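Local atomic coordinates of iron-regulated ABC transporter siderophore-binding protein SirA (Staphylococcus aureus subsp. aureus, PDB entry 3MWF), a protein that binds the iron-loaded siderophore staphyloferrin B and probably hands it to a membrane ABC transporter for iron uptake. Residues Glu47-Lys52 / Gly69-Pro74; Asn167-His172 / Val226-Asn231; Ile175-Tyr180 / Asp205-Thr210. All blocks are in the same frame, centred on the assembly; numbering follows the deposited sequence.

Contact 1: residues Glu47-Lys52 / Gly69-Pro74; sequences ESWTQK and GQEPAP. With SE8 (5-[(2-{[(3S)-5-{[(2S)-2-amino-2-carboxyethyl]amino}-3-carboxy-3-hydroxy-5-oxopentanoyl]amino}ethyl)amino]-2,5-dioxopentanoic acid), chain C.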
loop_
_atom_site.group_PDB
_atom_site.type_symbol
_atom_site.label_atom_id
_atom_site.label_comp_id
_atom_site.label_asym_id
_atom_site.label_seq_id
_atom_site.Cartn_x
_atom_site.Cartn_y
_atom_site.Cartn_z
ATOM N N GLU A 47 -14.591 -4.648 0.707
ATOM C CA GLU A 47 -14.700 -3.809 1.912
ATOM C C GLU A 47 -13.316 -3.307 2.347
ATOM O O GLU A 47 -12.308 -3.964 2.103
ATOM C CB GLU A 47 -15.377 -4.577 3.041
ATOM C CG GLU A 47 -14.521 -5.563 3.751
ATOM C CD GLU A 47 -15.281 -6.381 4.766
ATOM O OE1 GLU A 47 -16.528 -6.334 4.759
ATOM O OE2 GLU A 47 -14.616 -7.106 5.530
ATOM N N SER A 48 -13.282 -2.154 2.994
ATOM C CA SER A 48 -12.049 -1.642 3.562
ATOM C C SER A 48 -11.569 -2.525 4.704
ATOM O O SER A 48 -12.360 -3.200 5.373
ATOM C CB SER A 48 -12.253 -0.201 4.045
ATOM O OG SER A 48 -13.387 -0.131 4.921
ATOM N N TRP A 49 -10.263 -2.508 4.972
ATOM C CA TRP A 49 -9.734 -3.347 6.013
ATOM C C TRP A 49 -10.144 -2.883 7.410
ATOM O O TRP A 49 -10.314 -3.702 8.335
ATOM C CB TRP A 49 -8.207 -3.337 5.966
ATOM C CG TRP A 49 -7.569 -4.096 4.832
ATOM C CD1 TRP A 49 -6.823 -3.563 3.822
ATOM C CD2 TRP A 49 -7.597 -5.509 4.621
ATOM N NE1 TRP A 49 -6.399 -4.565 2.958
ATOM C CE2 TRP A 49 -6.836 -5.770 3.441
ATOM C CE3 TRP A 49 -8.167 -6.580 5.313
ATOM C CZ2 TRP A 49 -6.641 -7.065 2.932
ATOM C CZ3 TRP A 49 -7.989 -7.884 4.804
ATOM C CH2 TRP A 49 -7.215 -8.112 3.626
ATOM N N THR A 50 -10.242 -1.574 7.562
ATOM C CA THR A 50 -10.741 -0.978 8.826
ATOM C C THR A 50 -11.740 0.085 8.411
ATOM O O THR A 50 -11.922 0.327 7.211
ATOM C CB THR A 50 -9.614 -0.320 9.659
ATOM O OG1 THR A 50 -9.031 0.751 8.892
ATOM C CG2 THR A 50 -8.551 -1.345 10.088
ATOM N N GLN A 51 -12.401 0.722 9.389
ATOM C CA GLN A 51 -13.472 1.682 9.057
ATOM C C GLN A 51 -14.488 1.050 8.100
ATOM O O GLN A 51 -14.993 1.720 7.217
ATOM C CB GLN A 51 -12.910 2.955 8.435
ATOM C CG GLN A 51 -11.901 3.662 9.364
ATOM C CD GLN A 51 -11.376 4.956 8.798
ATOM O OE1 GLN A 51 -11.416 5.196 7.595
ATOM N NE2 GLN A 51 -10.869 5.817 9.689
ATOM N N LYS A 52 -14.814 -0.221 8.327
ATOM C CA LYS A 52 -15.662 -0.943 7.373
ATOM C C LYS A 52 -17.023 -0.274 7.249
ATOM O O LYS A 52 -17.543 0.237 8.247
ATOM C CB LYS A 52 -15.874 -2.378 7.847
ATOM C CG LYS A 52 -14.613 -3.208 7.942
ATOM C CD LYS A 52 -14.959 -4.669 8.219
ATOM C CE LYS A 52 -13.688 -5.499 8.253
ATOM N NZ LYS A 52 -14.002 -6.967 8.052
ATOM N N GLY A 69 -17.582 -8.052 -0.613
ATOM C CA GLY A 69 -17.012 -8.976 0.361
ATOM C C GLY A 69 -15.616 -8.573 0.812
ATOM O O GLY A 69 -15.169 -7.464 0.548
ATOM N N GLN A 70 -14.931 -9.503 1.463
ATOM C CA GLN A 70 -13.631 -9.245 2.091
ATOM C C GLN A 70 -12.505 -9.515 1.100
ATOM O O GLN A 70 -12.544 -10.482 0.332
ATOM C CB GLN A 70 -13.459 -10.102 3.350
ATOM C CG GLN A 70 -14.566 -9.880 4.386
ATOM C CD GLN A 70 -14.321 -10.572 5.728
ATOM O OE1 GLN A 70 -14.976 -10.256 6.724
ATOM N NE2 GLN A 70 -13.397 -11.529 5.754
ATOM N N GLU A 71 -11.490 -8.660 1.120
ATOM C CA GLU A 71 -10.389 -8.791 0.157
ATOM C C GLU A 71 -9.748 -10.193 0.056
ATOM O O GLU A 71 -9.401 -10.623 -1.031
ATOM C CB GLU A 71 -9.352 -7.686 0.388
ATOM C CG GLU A 71 -8.204 -7.711 -0.647
ATOM C CD GLU A 71 -7.341 -6.477 -0.605
ATOM O OE1 GLU A 71 -7.894 -5.345 -0.489
ATOM O OE2 GLU A 71 -6.101 -6.668 -0.763
ATOM N N PRO A 72 -9.591 -10.912 1.188
ATOM C CA PRO A 72 -9.012 -12.258 1.043
ATOM C C PRO A 72 -9.900 -13.269 0.306
ATOM O O PRO A 72 -9.397 -14.309 -0.125
ATOM C CB PRO A 72 -8.853 -12.715 2.486
ATOM C CG PRO A 72 -8.631 -11.425 3.234
ATOM C CD PRO A 72 -9.612 -10.492 2.601
ATOM N N ALA A 73 -11.195 -12.991 0.186
ATOM C CA ALA A 73 -12.134 -13.945 -0.449
ATOM C C ALA A 73 -13.430 -13.282 -0.841
ATOM O O ALA A 73 -14.472 -13.462 -0.170
ATOM C CB ALA A 73 -12.396 -15.150 0.480
ATOM N N PRO A 74 -13.395 -12.507 -1.929
ATOM C CA PRO A 74 -14.594 -11.776 -2.357
ATOM C C PRO A 74 -15.706 -12.717 -2.825
ATOM O O PRO A 74 -15.451 -13.878 -3.181
ATOM C CB PRO A 74 -14.090 -10.924 -3.523
ATOM C CG PRO A 74 -12.882 -11.641 -4.020
ATOM C CD PRO A 74 -12.226 -12.141 -2.753
HETATM C C1 SE8 C . -4.614 -10.321 5.214
HETATM C C2 SE8 C . -4.250 -9.653 6.510
HETATM C C3 SE8 C . -4.984 -8.329 6.660
HETATM N N4 SE8 C . -4.567 -7.335 5.675
HETATM C C5 SE8 C . -3.624 -6.451 5.931
HETATM C C6 SE8 C . -3.171 -5.590 4.777
HETATM C C7 SE8 C . -2.118 -6.313 3.938
HETATM C C8 SE8 C . -1.833 -5.458 2.690
HETATM C C9 SE8 C . -0.643 -5.931 1.858
HETATM N N10 SE8 C . -0.424 -7.242 1.771
HETATM C C11 SE8 C . 0.677 -7.709 0.960
HETATM C C12 SE8 C . 0.180 -8.588 -0.175
HETATM N N13 SE8 C . 1.237 -9.426 -0.725
HETATM C C14 SE8 C . 1.626 -10.621 -0.190
HETATM C C15 SE8 C . 0.714 -11.342 0.758
HETATM C C16 SE8 C . 0.966 -10.629 2.064
HETATM C C17 SE8 C . -0.198 -10.548 3.001
HETATM C C18 SE8 C . 0.084 -11.089 4.320
HETATM O O19 SE8 C . -5.745 -10.865 5.119
HETATM O O20 SE8 C . -3.759 -10.353 4.306
HETATM N N21 SE8 C . -2.789 -9.450 6.551
HETATM O O22 SE8 C . -3.107 -6.301 7.020
HETATM C C23 SE8 C . -0.871 -6.566 4.766
HETATM O O24 SE8 C . -0.084 -5.616 5.003
HETATM O O25 SE8 C . -0.631 -7.724 5.191
HETATM O O26 SE8 C . -2.628 -7.611 3.580
HETATM O O27 SE8 C . 0.059 -5.105 1.285
HETATM O O28 SE8 C . 2.708 -11.127 -0.424
HETATM O O29 SE8 C . -1.244 -9.948 2.733
HETATM O O30 SE8 C . -0.568 -10.667 5.270
HETATM O O31 SE8 C . 1.006 -11.931 4.473
HETATM O O HOH W 1 -11.344 -6.520 2.776
HETATM O O HOH W 2 -4.698 -4.979 0.808
#

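Contact 2: residues Asn167-His172 / Val226-Asn231; sequences NFRADH and VKSDPN. With SE8 (5-[(2-{[(3S)-5-{[(2S)-2-amino-2-carboxyethyl]amino}-3-carboxy-3-hydroxy-5-oxopentanoyl]amino}ethyl)amino]-2,5-dioxopentanoic acid), chain C.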
loop_
_atom_site.group_PDB
_atom_site.type_symbol
_atom_site.label_atom_id
_atom_site.label_comp_id
_atom_site.label_asym_id
_atom_site.label_seq_id
_atom_site.Cartn_x
_atom_site.Cartn_y
_atom_site.Cartn_z
ATOM N N ASN A 167 5.928 -2.628 11.913
ATOM C CA ASN A 167 4.473 -2.798 12.128
ATOM C C ASN A 167 4.245 -3.797 13.236
ATOM O O ASN A 167 4.568 -5.002 13.111
ATOM C CB ASN A 167 3.852 -3.256 10.796
ATOM C CG ASN A 167 2.472 -3.929 10.925
ATOM O OD1 ASN A 167 2.226 -4.927 10.239
ATOM N ND2 ASN A 167 1.582 -3.401 11.782
ATOM N N PHE A 168 3.686 -3.312 14.349
ATOM C CA PHE A 168 3.325 -4.226 15.427
ATOM C C PHE A 168 1.950 -4.827 15.136
ATOM O O PHE A 168 0.997 -4.084 14.829
ATOM C CB PHE A 168 3.340 -3.513 16.775
ATOM C CG PHE A 168 4.706 -3.033 17.150
ATOM C CD1 PHE A 168 5.723 -3.962 17.325
ATOM C CD2 PHE A 168 4.983 -1.679 17.270
ATOM C CE1 PHE A 168 7.007 -3.561 17.641
ATOM C CE2 PHE A 168 6.290 -1.253 17.612
ATOM C CZ PHE A 168 7.304 -2.207 17.780
ATOM N N ARG A 169 1.874 -6.157 15.185
ATOM C CA ARG A 169 0.597 -6.872 14.942
ATOM C C ARG A 169 0.191 -7.554 16.233
ATOM O O ARG A 169 0.841 -7.378 17.257
ATOM C CB ARG A 169 0.754 -7.893 13.825
ATOM C CG ARG A 169 1.152 -7.268 12.474
ATOM C CD ARG A 169 0.314 -7.872 11.308
ATOM N NE ARG A 169 0.270 -6.885 10.242
ATOM C CZ ARG A 169 -0.725 -6.684 9.414
ATOM N NH1 ARG A 169 -1.875 -7.401 9.473
ATOM N NH2 ARG A 169 -0.566 -5.736 8.521
ATOM N N ALA A 170 -0.883 -8.331 16.199
ATOM C CA ALA A 170 -1.398 -8.942 17.428
ATOM C C ALA A 170 -0.475 -10.026 18.021
ATOM O O ALA A 170 -0.451 -10.234 19.250
ATOM C CB ALA A 170 -2.825 -9.537 17.156
ATOM N N ASP A 171 0.261 -10.729 17.157
ATOM C CA ASP A 171 1.017 -11.926 17.577
ATOM C C ASP A 171 2.400 -12.004 16.917
ATOM O O ASP A 171 3.063 -13.045 16.975
ATOM C CB ASP A 171 0.214 -13.203 17.265
ATOM C CG ASP A 171 -0.136 -13.333 15.772
ATOM O OD1 ASP A 171 0.313 -12.489 14.940
ATOM O OD2 ASP A 171 -0.890 -14.273 15.421
ATOM N N HIS A 172 2.828 -10.907 16.286
ATOM C CA HIS A 172 4.155 -10.834 15.658
ATOM C C HIS A 172 4.437 -9.401 15.253
ATOM O O HIS A 172 3.597 -8.526 15.447
ATOM C CB HIS A 172 4.297 -11.801 14.447
ATOM C CG HIS A 172 3.537 -11.391 13.214
ATOM N ND1 HIS A 172 2.170 -11.543 13.096
ATOM C CD2 HIS A 172 3.961 -10.871 12.030
ATOM C CE1 HIS A 172 1.779 -11.125 11.902
ATOM N NE2 HIS A 172 2.847 -10.718 11.231
ATOM N N VAL A 226 3.964 1.558 12.770
ATOM C CA VAL A 226 2.542 1.416 12.385
ATOM C C VAL A 226 1.907 0.328 13.229
ATOM O O VAL A 226 2.386 -0.810 13.252
ATOM C CB VAL A 226 2.383 1.037 10.888
ATOM C CG1 VAL A 226 0.899 0.997 10.498
ATOM C CG2 VAL A 226 3.124 1.986 9.970
ATOM N N LYS A 227 0.842 0.670 13.961
ATOM C CA LYS A 227 0.109 -0.328 14.751
ATOM C C LYS A 227 -1.061 -0.748 13.867
ATOM O O LYS A 227 -1.919 0.078 13.547
ATOM C CB LYS A 227 -0.388 0.307 16.058
ATOM C CG LYS A 227 0.725 0.416 17.098
ATOM C CD LYS A 227 0.220 1.077 18.390
ATOM C CE LYS A 227 0.100 2.579 18.253
ATOM N NZ LYS A 227 1.456 3.249 18.249
ATOM N N SER A 228 -1.068 -1.999 13.416
ATOM C CA SER A 228 -2.077 -2.429 12.447
ATOM C C SER A 228 -2.188 -3.936 12.410
ATOM O O SER A 228 -1.196 -4.635 12.248
ATOM C CB SER A 228 -1.729 -1.895 11.046
ATOM O OG SER A 228 -2.708 -2.276 10.077
ATOM N N ASP A 229 -3.401 -4.436 12.613
ATOM C CA ASP A 229 -3.697 -5.856 12.402
ATOM C C ASP A 229 -5.216 -5.974 12.207
ATOM O O ASP A 229 -5.970 -6.241 13.181
ATOM C CB ASP A 229 -3.195 -6.728 13.574
ATOM C CG ASP A 229 -3.242 -8.220 13.276
ATOM O OD1 ASP A 229 -3.949 -8.633 12.330
ATOM O OD2 ASP A 229 -2.620 -9.018 14.018
ATOM N N PRO A 230 -5.676 -5.751 10.961
ATOM C CA PRO A 230 -7.111 -5.531 10.737
ATOM C C PRO A 230 -7.978 -6.682 11.177
ATOM O O PRO A 230 -9.090 -6.464 11.697
ATOM C CB PRO A 230 -7.205 -5.401 9.215
ATOM C CG PRO A 230 -5.919 -4.637 8.893
ATOM C CD PRO A 230 -4.874 -5.325 9.789
ATOM N N ASN A 231 -7.501 -7.888 10.944
ATOM C CA ASN A 231 -8.311 -9.054 11.268
ATOM C C ASN A 231 -8.127 -9.681 12.660
ATOM O O ASN A 231 -8.761 -10.708 12.977
ATOM C CB ASN A 231 -8.237 -10.029 10.112
ATOM C CG ASN A 231 -9.087 -9.548 8.926
ATOM O OD1 ASN A 231 -8.963 -10.048 7.809
ATOM N ND2 ASN A 231 -9.968 -8.583 9.182
HETATM C C1 SE8 C . -4.614 -10.321 5.214
HETATM C C2 SE8 C . -4.250 -9.653 6.510
HETATM C C3 SE8 C . -4.984 -8.329 6.660
HETATM N N4 SE8 C . -4.567 -7.335 5.675
HETATM C C5 SE8 C . -3.624 -6.451 5.931
HETATM C C6 SE8 C . -3.171 -5.590 4.777
HETATM C C7 SE8 C . -2.118 -6.313 3.938
HETATM C C8 SE8 C . -1.833 -5.458 2.690
HETATM C C9 SE8 C . -0.643 -5.931 1.858
HETATM N N10 SE8 C . -0.424 -7.242 1.771
HETATM C C11 SE8 C . 0.677 -7.709 0.960
HETATM C C12 SE8 C . 0.180 -8.588 -0.175
HETATM N N13 SE8 C . 1.237 -9.426 -0.725
HETATM C C14 SE8 C . 1.626 -10.621 -0.190
HETATM C C15 SE8 C . 0.714 -11.342 0.758
HETATM C C16 SE8 C . 0.966 -10.629 2.064
HETATM C C17 SE8 C . -0.198 -10.548 3.001
HETATM C C18 SE8 C . 0.084 -11.089 4.320
HETATM O O19 SE8 C . -5.745 -10.865 5.119
HETATM O O20 SE8 C . -3.759 -10.353 4.306
HETATM N N21 SE8 C . -2.789 -9.450 6.551
HETATM O O22 SE8 C . -3.107 -6.301 7.020
HETATM C C23 SE8 C . -0.871 -6.566 4.766
HETATM O O24 SE8 C . -0.084 -5.616 5.003
HETATM O O25 SE8 C . -0.631 -7.724 5.191
HETATM O O26 SE8 C . -2.628 -7.611 3.580
HETATM O O27 SE8 C . 0.059 -5.105 1.285
HETATM O O28 SE8 C . 2.708 -11.127 -0.424
HETATM O O29 SE8 C . -1.244 -9.948 2.733
HETATM O O30 SE8 C . -0.568 -10.667 5.270
HETATM O O31 SE8 C . 1.006 -11.931 4.473
HETATM O O HOH W 3 -1.680 -10.504 10.804
#

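Contact 3: residues Ile175-Tyr180 / Asp205-Thr210; sequences IYAGGY and DIIQLT. With SE8 (5-[(2-{[(3S)-5-{[(2S)-2-amino-2-carboxyethyl]amino}-3-carboxy-3-hydroxy-5-oxopentanoyl]amino}ethyl)amino]-2,5-dioxopentanoic acid), chain C.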
loop_
_atom_site.group_PDB
_atom_site.type_symbol
_atom_site.label_atom_id
_atom_site.label_comp_id
_atom_site.label_asym_id
_atom_site.label_seq_id
_atom_site.Cartn_x
_atom_site.Cartn_y
_atom_site.Cartn_z
ATOM N N ILE A 175 8.482 -5.988 9.300
ATOM C CA ILE A 175 9.161 -4.812 8.717
ATOM C C ILE A 175 8.680 -4.708 7.289
ATOM O O ILE A 175 8.800 -5.678 6.533
ATOM C CB ILE A 175 10.717 -4.977 8.703
ATOM C CG1 ILE A 175 11.211 -5.253 10.119
ATOM C CG2 ILE A 175 11.354 -3.725 8.045
ATOM C CD1 ILE A 175 12.763 -5.659 10.168
ATOM N N TYR A 176 8.118 -3.548 6.913
ATOM C CA TYR A 176 7.689 -3.314 5.534
ATOM C C TYR A 176 8.891 -2.710 4.824
ATOM O O TYR A 176 8.983 -1.505 4.670
ATOM C CB TYR A 176 6.429 -2.414 5.466
ATOM C CG TYR A 176 5.199 -3.200 5.785
ATOM C CD1 TYR A 176 4.962 -3.651 7.084
ATOM C CD2 TYR A 176 4.276 -3.524 4.774
ATOM C CE1 TYR A 176 3.839 -4.447 7.386
ATOM C CE2 TYR A 176 3.154 -4.303 5.058
ATOM C CZ TYR A 176 2.938 -4.761 6.366
ATOM O OH TYR A 176 1.850 -5.538 6.693
ATOM N N ALA A 177 9.830 -3.587 4.454
ATOM C CA ALA A 177 11.080 -3.197 3.797
ATOM C C ALA A 177 10.775 -2.693 2.399
ATOM O O ALA A 177 11.177 -1.588 2.010
ATOM C CB ALA A 177 12.055 -4.404 3.765
ATOM N N GLY A 178 10.011 -3.511 1.681
ATOM C CA GLY A 178 9.262 -3.109 0.510
ATOM C C GLY A 178 7.815 -2.943 0.949
ATOM O O GLY A 178 7.517 -2.302 1.972
ATOM N N GLY A 179 6.908 -3.549 0.209
ATOM C CA GLY A 179 5.504 -3.316 0.482
ATOM C C GLY A 179 5.129 -1.864 0.207
ATOM O O GLY A 179 5.894 -1.105 -0.419
ATOM N N TYR A 180 3.940 -1.471 0.649
ATOM C CA TYR A 180 3.427 -0.161 0.265
ATOM C C TYR A 180 4.357 0.976 0.689
ATOM O O TYR A 180 4.789 1.768 -0.178
ATOM C CB TYR A 180 2.043 0.085 0.888
ATOM C CG TYR A 180 1.444 1.356 0.351
ATOM C CD1 TYR A 180 0.957 1.411 -0.973
ATOM C CD2 TYR A 180 1.385 2.510 1.143
ATOM C CE1 TYR A 180 0.433 2.587 -1.476
ATOM C CE2 TYR A 180 0.852 3.705 0.619
ATOM C CZ TYR A 180 0.389 3.721 -0.671
ATOM O OH TYR A 180 -0.164 4.860 -1.198
ATOM N N ASP A 205 9.676 -8.584 0.583
ATOM C CA ASP A 205 9.015 -7.273 0.624
ATOM C C ASP A 205 8.616 -6.986 2.088
ATOM O O ASP A 205 8.922 -5.923 2.655
ATOM C CB ASP A 205 7.695 -7.274 -0.173
ATOM C CG ASP A 205 7.850 -7.576 -1.658
ATOM O OD1 ASP A 205 8.699 -6.963 -2.350
ATOM O OD2 ASP A 205 7.057 -8.420 -2.147
ATOM N N ILE A 206 7.917 -7.941 2.696
ATOM C CA ILE A 206 7.358 -7.738 4.029
ATOM C C ILE A 206 7.923 -8.859 4.864
ATOM O O ILE A 206 7.706 -10.038 4.544
ATOM C CB ILE A 206 5.810 -7.800 3.986
ATOM C CG1 ILE A 206 5.287 -6.648 3.111
ATOM C CG2 ILE A 206 5.226 -7.751 5.442
ATOM C CD1 ILE A 206 3.831 -6.784 2.628
ATOM N N ILE A 207 8.696 -8.509 5.884
ATOM C CA ILE A 207 9.380 -9.487 6.721
ATOM C C ILE A 207 8.605 -9.729 7.999
ATOM O O ILE A 207 8.363 -8.793 8.760
ATOM C CB ILE A 207 10.789 -8.990 7.062
ATOM C CG1 ILE A 207 11.544 -8.731 5.760
ATOM C CG2 ILE A 207 11.525 -9.994 7.947
ATOM C CD1 ILE A 207 12.688 -7.844 5.917
ATOM N N GLN A 208 8.199 -10.980 8.235
ATOM C CA GLN A 208 7.506 -11.292 9.473
ATOM C C GLN A 208 8.557 -11.706 10.460
ATOM O O GLN A 208 9.454 -12.502 10.113
ATOM C CB GLN A 208 6.531 -12.441 9.262
ATOM C CG GLN A 208 5.435 -12.069 8.355
ATOM C CD GLN A 208 4.217 -12.990 8.514
ATOM O OE1 GLN A 208 3.142 -12.648 8.050
ATOM N NE2 GLN A 208 4.391 -14.163 9.184
ATOM N N LEU A 209 8.521 -11.115 11.648
ATOM C CA LEU A 209 9.441 -11.484 12.710
ATOM C C LEU A 209 8.713 -12.032 13.905
ATOM O O LEU A 209 7.689 -11.477 14.345
ATOM C CB LEU A 209 10.240 -10.272 13.153
ATOM C CG LEU A 209 11.069 -9.646 12.044
ATOM C CD1 LEU A 209 11.737 -8.418 12.582
ATOM C CD2 LEU A 209 12.109 -10.677 11.507
ATOM N N THR A 210 9.266 -13.091 14.472
ATOM C CA THR A 210 8.595 -13.782 15.566
ATOM C C THR A 210 9.392 -13.644 16.854
ATOM O O THR A 210 8.879 -13.970 17.925
ATOM C CB THR A 210 8.387 -15.278 15.222
ATOM O OG1 THR A 210 9.655 -15.901 14.985
ATOM C CG2 THR A 210 7.575 -15.431 13.938
HETATM C C1 SE8 C . -4.614 -10.321 5.214
HETATM C C2 SE8 C . -4.250 -9.653 6.510
HETATM C C3 SE8 C . -4.984 -8.329 6.660
HETATM N N4 SE8 C . -4.567 -7.335 5.675
HETATM C C5 SE8 C . -3.624 -6.451 5.931
HETATM C C6 SE8 C . -3.171 -5.590 4.777
HETATM C C7 SE8 C . -2.118 -6.313 3.938
HETATM C C8 SE8 C . -1.833 -5.458 2.690
HETATM C C9 SE8 C . -0.643 -5.931 1.858
HETATM N N10 SE8 C . -0.424 -7.242 1.771
HETATM C C11 SE8 C . 0.677 -7.709 0.960
HETATM C C12 SE8 C . 0.180 -8.588 -0.175
HETATM N N13 SE8 C . 1.237 -9.426 -0.725
HETATM C C14 SE8 C . 1.626 -10.621 -0.190
HETATM C C15 SE8 C . 0.714 -11.342 0.758
HETATM C C16 SE8 C . 0.966 -10.629 2.064
HETATM C C17 SE8 C . -0.198 -10.548 3.001
HETATM C C18 SE8 C . 0.084 -11.089 4.320
HETATM O O19 SE8 C . -5.745 -10.865 5.119
HETATM O O20 SE8 C . -3.759 -10.353 4.306
HETATM N N21 SE8 C . -2.789 -9.450 6.551
HETATM O O22 SE8 C . -3.107 -6.301 7.020
HETATM C C23 SE8 C . -0.871 -6.566 4.766
HETATM O O24 SE8 C . -0.084 -5.616 5.003
HETATM O O25 SE8 C . -0.631 -7.724 5.191
HETATM O O26 SE8 C . -2.628 -7.611 3.580
HETATM O O27 SE8 C . 0.059 -5.105 1.285
HETATM O O28 SE8 C . 2.708 -11.127 -0.424
HETATM O O29 SE8 C . -1.244 -9.948 2.733
HETATM O O30 SE8 C . -0.568 -10.667 5.270
HETATM O O31 SE8 C . 1.006 -11.931 4.473
HETATM O O HOH W 4 8.188 -4.462 -2.342
#

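Contact 1: residues Glu47-Lys52 / Gly69-Pro74
Trp49 and the pair Glu71-Pro72 make the tight half of this contact. The six-membered end of the indole pushes CH2 to 3.5 Å from Pro72 CD, while Trp49 CZ2 lies 3.7 Å from Glu71 CD, the glutamate chain crossing the indole at about a right angle with its carboxylate tilted 51° from the ring plane. The indole, its rotation set by chi2 (115°), turns one face to staphyloferrin B, whose amide N4 sits over the middle of the six-membered ring, 3.3 Å above the indole plane. In that plane, Trp49 NE1 donates to water 2, which donates to Glu71 OE2; the same carboxylate also forms a salt bridge with Arg93 and accepts a bond from Gln29, so its buried charge has several partners. Both segments belong to a periplasmic-binding-protein fold: the loop 47-52 follows strand 44-45, and a type I beta turn, Gln70 to Ala73, leads from strand 66-70 into strand 73-74. The loop is tied to the strand by the nearly straight bond from Glu47 N to Gly69 O (2.9 Å), and again by water 1, which accepts from Glu71 N and donates to Glu47 O. Toward solvent the contact rests on the exposed Gln70 and Lys52. Glu47 and Gln70 run side by side; the 3.0 Å approach of Glu47 OE2 to Gln70 CG belongs to one of two glutamine conformers and is doubtful. Within its own segment Lys52 NZ donates to Glu47 OE2 in a 2.6 Å salt bridge, from above the carboxylate plane.

Contact 2: residues Asn167-His172 / Val226-Asn231
Asn167 satisfies two carbonyls of the facing segment at once: its ND2 donates to Val226 O and Ser228 O, each at 3.1 Å and each almost straight. Both acceptors lie in the amide plane; the bond to Ser228 O lies on an in-plane lone pair, and at Val226 O the donor stands above the carbonyl plane. CG, anti to the backbone N (chi1 160°), is directed to the neighbouring strand end, where ND2 spans Val226 O in the strand and Ser228 O just after it. The parallel strands 163-168 and 222-227 are neighbours in the mixed sheet of one lobe of this binding protein. Backbone pairing continues through Ser228 N to Phe168 O, and weakly from Phe168 N to Val226 O. Asn167 OD1 takes Arg169 NE on an in-plane lone pair (2.8 Å), which helps fix the guanidinium. NH1 and NH2 of Arg169 converge on the staphyloferrin B amide oxygen O22, both at 3.0 Å, while Ser228 O lies over one guanidinium face. Asp229 OD2 accepts Ala170 N (2.9 Å) with its anti lone pair; Asp229 OD1 makes a long salt bridge with Arg169 NH1 (3.7 Å), and water 3 links the two by weak bonds. Ser228 OG bonds Glu268.

Contact 3: residues Ile175-Tyr180 / Asp205-Thr210
Ile175 and Ile207 form an antiparallel hydrogen-bonded pair: Ile175 N donates to Ile207 O and Ile207 N returns to Ile175 O, both at 2.9 Å. The backbone then turns at Tyr176, the centre of an inverse gamma turn. It stays attached through Gly178 N, which uses an in-plane lone pair of Asp205 O at 2.8 Å. Gly179 follows with positive phi (65°); its CA lies close to Ile206 CG1 (4.2 Å) and near the Tyr176 ring, where a CB would clash with Tyr176 CD2. Its N donates to water 4, which donates in turn to Asp205 OD1, so the aspartate is joined to the turn by both a backbone and a side-chain oxygen. Strand 206-209 is an edge strand of the five-stranded mixed sheet of this lobe, lying against 173-176, and the turn after Tyr176 leads into helix 179-187, part of the lobe's alpha/beta architecture. The side chains divide between the two faces of the sheet. On the face of Tyr176 and Ile206, the isoleucine covers the phenol. With CG1 beside the backbone N (chi1 -63°) and CG2 anti to it, CG2 stands over the ring, 4.0 Å from its centroid and 15° off the normal, a CH-pi contact. The other branch brings Ile206 CD1 to 3.5 Å from Tyr176 CE2, and this methyl also touches staphyloferrin B at C11. The ring edge faces the siderophore, and Tyr176 OH donates to its carboxylate oxygen O24 at 2.6 Å; the hydroxyl is also bonded to Arg174. On the face of Ile175 and Ile207, Ile175 CD1 meets Leu209 CD1 at 3.8 Å, Ala177 CB lies near Ile207 CD1, and Leu196 of helix 194-201 packs on both Ala177 and Ile207.

How the contacts relate
All three contacts reach the staphyloferrin B pocket. Contacts 2 and 3 share one mixed sheet, in which strands 163-168 and 173-176 are neighbours; their centres are 12 Å apart, and contact 3 is nested within the chain loop that contact 2 closes. They meet at the pocket, where Arg169 NH2 lies 3.0 Å from Tyr176 OH. Contact 1 lies at the edge of the other mixed sheet, joining a loop to strands 66-70 and 73-74. It touches contact 2 through Trp49 O, 3.7 Å from Pro230 CB, but its nearest atoms stay about 9 Å from contact 3, leaving the siderophore to bridge them. The side chains of Trp49 and Arg169 are each about 5 Å from the bound iron(III).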